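Local coordinates for protein AAR187Cp (Eremothecium gossypii, PDB 3ZIL) that probably regulates sister-chromatid cohesion by acting on cohesin, as the all-helical Wap1-family domain of the cohesin regulator Wpl1, at residues L24-S29 and N42-L46; H65-W69 and I90-L96; L327-A331 and L349-L353. All coordinates share one frame; numbering follows the deposited sequence.

Interaction 1 of 3, residues L24-S29 and N42-L46; sequences LDFILS and NMLRL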
# COMPACT_ATOMS: atom_id res chain seq x y z
N LEU A 24 34.23 -20.73 3.56
CA LEU A 24 32.87 -20.96 3.09
C LEU A 24 32.52 -22.41 3.07
O LEU A 24 31.39 -22.77 3.41
CB LEU A 24 32.66 -20.38 1.71
CG LEU A 24 32.34 -18.89 1.73
CD1 LEU A 24 31.73 -18.57 0.36
CD2 LEU A 24 31.37 -18.47 2.83
N ASP A 25 33.50 -23.24 2.69
CA ASP A 25 33.35 -24.70 2.82
C ASP A 25 33.02 -25.04 4.26
O ASP A 25 32.26 -25.93 4.52
CB ASP A 25 34.64 -25.45 2.45
CG ASP A 25 35.01 -25.27 1.01
OD1 ASP A 25 34.16 -24.85 0.21
OD2 ASP A 25 36.18 -25.51 0.67
N PHE A 26 33.64 -24.35 5.19
CA PHE A 26 33.38 -24.66 6.54
C PHE A 26 31.97 -24.23 6.96
O PHE A 26 31.20 -25.02 7.51
CB PHE A 26 34.45 -24.03 7.45
CG PHE A 26 34.13 -24.17 8.90
CD1 PHE A 26 33.32 -23.22 9.55
CD2 PHE A 26 34.58 -25.29 9.63
CE1 PHE A 26 33.01 -23.36 10.89
CE2 PHE A 26 34.26 -25.44 10.97
CZ PHE A 26 33.47 -24.47 11.60
N ILE A 27 31.64 -22.97 6.72
CA ILE A 27 30.42 -22.37 7.27
C ILE A 27 29.19 -22.96 6.55
O ILE A 27 28.10 -23.08 7.14
CB ILE A 27 30.42 -20.82 7.12
CG1 ILE A 27 29.76 -20.19 8.33
CG2 ILE A 27 29.73 -20.39 5.85
CD1 ILE A 27 30.60 -20.37 9.57
N LEU A 28 29.37 -23.37 5.31
CA LEU A 28 28.22 -23.91 4.57
C LEU A 28 28.08 -25.41 4.85
O LEU A 28 28.10 -26.26 3.93
CB LEU A 28 28.28 -23.60 3.06
CG LEU A 28 28.41 -22.10 2.65
CD1 LEU A 28 28.75 -21.98 1.16
CD2 LEU A 28 27.19 -21.22 3.04
N SER A 29 27.84 -25.74 6.12
CA SER A 29 27.77 -27.16 6.54
C SER A 29 26.44 -27.78 6.06
O SER A 29 25.40 -27.17 6.18
CB SER A 29 27.84 -27.24 8.08
OG SER A 29 26.89 -26.33 8.62
N ASN A 42 25.96 -21.04 12.36
CA ASN A 42 26.79 -20.80 11.19
C ASN A 42 26.19 -19.62 10.41
O ASN A 42 26.94 -18.81 9.89
CB ASN A 42 26.88 -22.03 10.26
CG ASN A 42 27.77 -23.15 10.86
OD1 ASN A 42 27.85 -24.22 10.34
ND2 ASN A 42 28.41 -22.87 11.94
N MET A 43 24.87 -19.56 10.30
CA MET A 43 24.27 -18.45 9.44
C MET A 43 24.59 -17.10 10.12
O MET A 43 24.90 -16.07 9.45
CB MET A 43 22.74 -18.67 9.22
CG MET A 43 22.11 -17.58 8.26
SD MET A 43 20.35 -18.10 8.09
CE MET A 43 20.43 -19.62 7.15
N LEU A 44 24.50 -17.10 11.44
CA LEU A 44 24.85 -15.88 12.19
C LEU A 44 26.26 -15.38 11.94
O LEU A 44 26.54 -14.18 11.66
CB LEU A 44 24.57 -16.06 13.70
CG LEU A 44 25.01 -14.92 14.66
CD1 LEU A 44 24.24 -13.65 14.20
CD2 LEU A 44 24.72 -15.22 16.13
N ARG A 45 27.19 -16.32 12.02
CA ARG A 45 28.55 -16.04 11.84
C ARG A 45 28.80 -15.59 10.39
O ARG A 45 29.61 -14.69 10.15
CB ARG A 45 29.31 -17.30 12.25
CG ARG A 45 30.78 -17.30 11.83
CD ARG A 45 31.47 -18.47 12.60
NE ARG A 45 32.89 -18.37 12.38
CZ ARG A 45 33.79 -19.30 12.63
NH1 ARG A 45 33.43 -20.48 13.14
NH2 ARG A 45 35.08 -19.05 12.34
N LEU A 46 28.07 -16.16 9.43
CA LEU A 46 28.20 -15.73 8.03
C LEU A 46 27.74 -14.27 7.78
O LEU A 46 28.44 -13.48 7.08
CB LEU A 46 27.41 -16.67 7.14
CG LEU A 46 27.18 -16.28 5.67
CD1 LEU A 46 28.53 -16.20 4.98
CD2 LEU A 46 26.13 -17.18 4.95

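Interaction 2 of 3, residues H65-W69 and I90-L96; sequences HREVW and IADKIPL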
# COMPACT_ATOMS: atom_id res chain seq x y z
N HIS A 65 27.72 -17.49 -5.50
CA HIS A 65 26.44 -16.95 -5.17
C HIS A 65 25.37 -18.06 -5.08
O HIS A 65 24.62 -18.17 -4.09
CB HIS A 65 26.09 -15.89 -6.20
CG HIS A 65 25.11 -14.86 -5.70
ND1 HIS A 65 24.69 -13.81 -6.47
CD2 HIS A 65 24.46 -14.74 -4.45
CE1 HIS A 65 23.82 -13.06 -5.74
NE2 HIS A 65 23.67 -13.66 -4.50
N ARG A 66 25.31 -18.95 -6.07
CA ARG A 66 24.28 -19.99 -6.01
C ARG A 66 24.45 -20.95 -4.84
O ARG A 66 23.46 -21.33 -4.24
CB ARG A 66 24.22 -20.83 -7.28
CG ARG A 66 23.47 -22.15 -6.94
CD ARG A 66 23.73 -23.31 -7.86
NE ARG A 66 25.14 -23.67 -8.03
CZ ARG A 66 25.73 -24.57 -7.24
NH1 ARG A 66 25.05 -25.12 -6.23
NH2 ARG A 66 26.98 -24.90 -7.45
N GLU A 67 25.67 -21.33 -4.47
CA GLU A 67 25.80 -22.31 -3.38
C GLU A 67 25.44 -21.61 -2.03
O GLU A 67 24.77 -22.23 -1.15
CB GLU A 67 27.24 -22.86 -3.29
CG GLU A 67 27.41 -23.97 -2.28
CD GLU A 67 28.87 -24.31 -1.97
OE1 GLU A 67 29.76 -23.88 -2.73
OE2 GLU A 67 29.12 -25.00 -0.94
N VAL A 68 25.91 -20.35 -1.84
CA VAL A 68 25.59 -19.65 -0.58
C VAL A 68 24.04 -19.47 -0.45
O VAL A 68 23.45 -19.68 0.60
CB VAL A 68 26.40 -18.29 -0.46
CG1 VAL A 68 25.90 -17.35 0.66
CG2 VAL A 68 27.84 -18.60 -0.23
N TRP A 69 23.38 -19.12 -1.56
CA TRP A 69 21.94 -18.85 -1.56
C TRP A 69 21.19 -20.11 -1.27
O TRP A 69 20.28 -20.09 -0.47
CB TRP A 69 21.49 -18.30 -2.92
CG TRP A 69 20.06 -17.74 -2.96
CD1 TRP A 69 18.87 -18.43 -3.28
CD2 TRP A 69 19.65 -16.36 -2.66
NE1 TRP A 69 17.77 -17.59 -3.19
CE2 TRP A 69 18.19 -16.30 -2.87
CE3 TRP A 69 20.34 -15.18 -2.31
CZ2 TRP A 69 17.49 -15.12 -2.72
CZ3 TRP A 69 19.62 -13.99 -2.18
CH2 TRP A 69 18.23 -13.96 -2.37
N ILE A 90 20.56 -11.70 4.31
CA ILE A 90 21.16 -12.33 3.18
C ILE A 90 20.48 -11.89 1.87
O ILE A 90 21.18 -11.49 0.89
CB ILE A 90 21.15 -13.87 3.33
CG1 ILE A 90 22.04 -14.25 4.51
CG2 ILE A 90 21.49 -14.56 2.00
CD1 ILE A 90 23.46 -13.73 4.34
N ALA A 91 19.16 -12.00 1.80
CA ALA A 91 18.45 -11.61 0.57
C ALA A 91 18.76 -10.16 0.23
O ALA A 91 18.98 -9.82 -0.93
CB ALA A 91 16.95 -11.77 0.72
N ASP A 92 18.71 -9.31 1.24
CA ASP A 92 19.07 -7.90 1.05
C ASP A 92 20.57 -7.62 0.77
O ASP A 92 20.87 -6.70 0.06
CB ASP A 92 18.58 -7.11 2.24
CG ASP A 92 18.63 -5.59 2.05
OD1 ASP A 92 18.40 -5.12 0.91
OD2 ASP A 92 18.86 -4.89 3.12
N LYS A 93 21.50 -8.41 1.31
CA LYS A 93 22.93 -8.09 1.24
C LYS A 93 23.48 -8.61 -0.08
O LYS A 93 24.34 -7.97 -0.65
CB LYS A 93 23.68 -8.76 2.40
CG LYS A 93 25.10 -8.26 2.59
CD LYS A 93 25.19 -6.74 2.74
CE LYS A 93 26.60 -6.31 2.38
NZ LYS A 93 26.95 -5.17 3.25
N ILE A 94 22.95 -9.74 -0.59
CA ILE A 94 23.47 -10.34 -1.84
C ILE A 94 22.30 -10.86 -2.58
O ILE A 94 22.10 -12.10 -2.70
CB ILE A 94 24.47 -11.51 -1.59
CG1 ILE A 94 23.85 -12.52 -0.57
CG2 ILE A 94 25.85 -10.94 -1.15
CD1 ILE A 94 24.58 -13.89 -0.49
N PRO A 95 21.48 -9.92 -3.07
CA PRO A 95 20.27 -10.27 -3.78
C PRO A 95 20.62 -10.96 -5.11
O PRO A 95 21.62 -10.61 -5.76
CB PRO A 95 19.63 -8.87 -4.06
CG PRO A 95 20.79 -7.90 -4.03
CD PRO A 95 21.62 -8.46 -2.88
N LEU A 96 19.82 -11.94 -5.53
CA LEU A 96 19.95 -12.48 -6.90
C LEU A 96 19.36 -11.47 -7.89
O LEU A 96 18.66 -10.53 -7.46
CB LEU A 96 19.14 -13.79 -7.05
CG LEU A 96 19.43 -14.89 -6.03
CD1 LEU A 96 18.34 -15.95 -6.11
CD2 LEU A 96 20.82 -15.45 -6.33

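Interaction 3 of 3, residues L327-A331 and L349-L353; sequences LLVYA and LKSEL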
# COMPACT_ATOMS: atom_id res chain seq x y z
N LEU A 327 -16.46 19.64 -7.79
CA LEU A 327 -17.77 19.96 -8.36
C LEU A 327 -18.46 18.69 -8.87
O LEU A 327 -19.68 18.56 -8.80
CB LEU A 327 -17.58 20.92 -9.53
CG LEU A 327 -17.15 22.34 -9.14
CD1 LEU A 327 -16.98 23.26 -10.37
CD2 LEU A 327 -18.10 22.99 -8.17
N LEU A 328 -17.67 17.80 -9.47
CA LEU A 328 -18.20 16.53 -9.92
C LEU A 328 -18.75 15.75 -8.71
O LEU A 328 -19.86 15.19 -8.79
CB LEU A 328 -17.11 15.72 -10.67
CG LEU A 328 -17.43 14.28 -11.05
CD1 LEU A 328 -18.71 14.18 -11.85
CD2 LEU A 328 -16.26 13.66 -11.82
N VAL A 329 -17.98 15.70 -7.63
CA VAL A 329 -18.41 14.90 -6.50
C VAL A 329 -19.68 15.57 -5.93
O VAL A 329 -20.68 14.90 -5.65
CB VAL A 329 -17.30 14.75 -5.42
CG1 VAL A 329 -17.90 14.31 -4.08
CG2 VAL A 329 -16.15 13.81 -5.91
N TYR A 330 -19.65 16.90 -5.82
CA TYR A 330 -20.84 17.69 -5.45
C TYR A 330 -22.12 17.40 -6.31
O TYR A 330 -23.19 17.21 -5.78
CB TYR A 330 -20.52 19.19 -5.44
CG TYR A 330 -21.76 19.96 -5.06
CD1 TYR A 330 -22.35 19.80 -3.79
CD2 TYR A 330 -22.38 20.81 -5.97
CE1 TYR A 330 -23.52 20.47 -3.47
CE2 TYR A 330 -23.53 21.49 -5.65
CZ TYR A 330 -24.09 21.31 -4.40
OH TYR A 330 -25.24 22.00 -4.11
N ALA A 331 -21.98 17.38 -7.61
CA ALA A 331 -23.11 17.11 -8.53
C ALA A 331 -23.75 15.77 -8.16
O ALA A 331 -24.99 15.65 -8.16
CB ALA A 331 -22.61 17.09 -9.95
N LEU A 349 -22.63 24.72 -13.21
CA LEU A 349 -22.14 23.39 -12.85
C LEU A 349 -22.01 22.55 -14.14
O LEU A 349 -20.93 22.03 -14.43
CB LEU A 349 -23.09 22.74 -11.80
CG LEU A 349 -22.80 21.31 -11.26
CD1 LEU A 349 -21.35 21.22 -10.75
CD2 LEU A 349 -23.78 21.02 -10.14
N LYS A 350 -23.10 22.50 -14.93
CA LYS A 350 -23.18 21.73 -16.17
C LYS A 350 -22.04 22.16 -17.05
O LYS A 350 -21.31 21.35 -17.60
CB LYS A 350 -24.54 21.98 -16.85
CG LYS A 350 -24.68 21.50 -18.29
CD LYS A 350 -26.15 21.55 -18.75
CE LYS A 350 -26.26 21.57 -20.26
NZ LYS A 350 -25.14 22.42 -20.77
N SER A 351 -21.84 23.47 -17.08
CA SER A 351 -20.84 24.08 -17.95
C SER A 351 -19.39 23.84 -17.51
O SER A 351 -18.52 23.63 -18.32
CB SER A 351 -21.19 25.56 -18.05
OG SER A 351 -20.20 26.21 -18.73
N GLU A 352 -19.12 23.86 -16.23
CA GLU A 352 -17.78 23.58 -15.72
C GLU A 352 -17.49 22.06 -15.85
O GLU A 352 -16.40 21.65 -16.22
CB GLU A 352 -17.63 24.05 -14.29
CG GLU A 352 -17.61 25.58 -14.10
CD GLU A 352 -16.46 26.31 -14.82
OE1 GLU A 352 -15.38 25.74 -15.02
OE2 GLU A 352 -16.63 27.49 -15.17
N LEU A 353 -18.53 21.25 -15.68
CA LEU A 353 -18.41 19.80 -15.83
C LEU A 353 -18.10 19.41 -17.27
O LEU A 353 -17.24 18.53 -17.51
CB LEU A 353 -19.64 19.09 -15.24
CG LEU A 353 -19.71 19.04 -13.70
CD1 LEU A 353 -20.93 18.25 -13.17
CD2 LEU A 353 -18.42 18.51 -13.08

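Interaction 1 of 3, residues L24-S29 and N42-L46
Ser29 OG donates a hydrogen bond to Asn42 OD1, 2.9 Å away, and this is the polar link between the loop after helix 20-27 and helix 36-52 in the first helices of the all-helical Wap1 domain. The hydroxyl approaches from near the end of the C=O bond and in its plane, with a C=O...OG angle of 153°. Ser29 can reach it because its OG sits between its backbone N and carbonyl carbon (chi1 50°), on a chain that has just left the helix through an inverse gamma turn centred on Leu28. Serine suits the place by being short and able to donate; the short amide of asparagine offers it an acceptor while its CB packs on Ile27. Ile27 O lies 3.4 Å from Asn42 OD1, but two acceptors make no bond; it also packs against the CB of Asn42. A leucine in place of Asn42 would probably leave the Ser29 hydroxyl without this acceptor and set it free to turn.

Next to the amide, Ile27 fills the gap between the helices. Its CG1 packs on Asn42 CB at 3.9 Å as the two side chains run past each other in opposite directions, and its CD1 packs on the aliphatic part of Arg45, 3.7 Å from CD. A branched, wholly apolar residue serves well here, where it is buried. Leu46 CD1, one turn on from Asn42, meets Leu24 CD2, one turn back from Ile27, at 4.2 Å; Leu28 packs on Glu67, Val68 and Trp71 of helix 54-72. Arginine pairs an aliphatic stem for Ile27 with a polar end at the exposed margin: Arg45, extended from CG to NE, brings NH1 3.7 Å from Phe26 CE1, guanidinium and ring planes 58° apart.

Interaction 2 of 3, residues H65-W69 and I90-L96
His65 NE2 donates a hydrogen bond to Ile94 O (2.9 Å, N-H...O angle 158°), and that oxygen lies in the imidazole plane while the donor stands well above the plane of the carbonyl. The same Ile94 O also comes close to the indole edge, 3.2 Å from Trp69 CZ3. At the histidine edge, His65 CE1 is 3.3 Å from Pro95 O. Histidine suits the place: its edge serves the backbone just past the end of helix 81-93, while its face receives a methyl, Leu96 CD2, 3.9 Å from the ring centroid. The other methyl, Leu96 CD1, makes a closer CH-pi contact over the five-membered ring of Trp69, 3.4 Å from its centroid, so one forked side chain covers two rings. Trp69 CH2 lies 4.0 Å from Ala91 CB, whose small size leaves room for it. Val68 CG1 meets Ile94 CD1 at 3.9 Å.

Farther out, Trp69 NE1 bonds to Arg102 O and its ring meets Trp103 edge-to-face, which helps to set the indole against Leu96. Met50 of helix 36-52 backs Ile90 and Ile94. His65 and Trp69 of helix 54-72 thus pack on the residues at and just after the C-terminal end of helix 81-93, consistent with the alpha-helical, TPR-clan fold of the Wap1 domain.

Interaction 3 of 3, residues L327-A331 and L349-L353
Leu349 opens the contact by sending its two methyls to different places on helix 327-331. With CG anti to the backbone N (chi1 180°), the fork projects across the gap: CD1 lies 4.0 Å from Leu327 CB and also touches the Leu327 carbonyl oxygen, while CD2 packs 4.1 Å from Ala331 CB and brushes the ring of Tyr330. Leucine is apt because the branch fills the groove between residues one turn apart.

Glu352 contributes only its aliphatic base, CB standing 4.1 Å from Leu327 CD1, and its chain then bends at chi2 and carries the carboxylate away, which suits a partly exposed margin.

Leu353 completes the run one turn after Leu349. Its CD2 presses on the backbone of the other helix, 3.7 Å from Leu328 CA, and is 3.9 Å from Leu328 CB; its CD1 meets Ala331 CB at 3.8 Å. The small alanine thus receives a methyl from each of the two leucines, and a bare CB there lets both approach.

No hydrogen bond crosses. Phe308 of helix 304-313 stacks on Tyr330, and helix 365-375 covers Leu328 and Leu353. The axes of the two short segments approach to 10.5 Å. This is an apolar contact between helices 321-336 and 343-360, crossing at -132° over these segments, consistent with the TPR-clan, all-helical fold of the Wap1 domain.

How the interactions relate
Interactions 1 and 2 belong to one continuous region: their centres are 13 Å apart and they touch. Leu28 CD1 lies 3.8 Å from Val68 CG2 and 3.7 Å from Glu67 OE2, and Leu24 CD1 is 3.9 Å from the same Val68 CG2, so Leu24 and Leu28 also pack on helix 54-72, which in turn carries interaction 2. Interaction 3 stands apart, on the opposite side of the chain's centre, its centre about 67 Å from that of interaction 1 and 55 Å from that of interaction 2. Two of the contacts thus lie toward one end of the elongated chain and the third toward the other, with no touch between them.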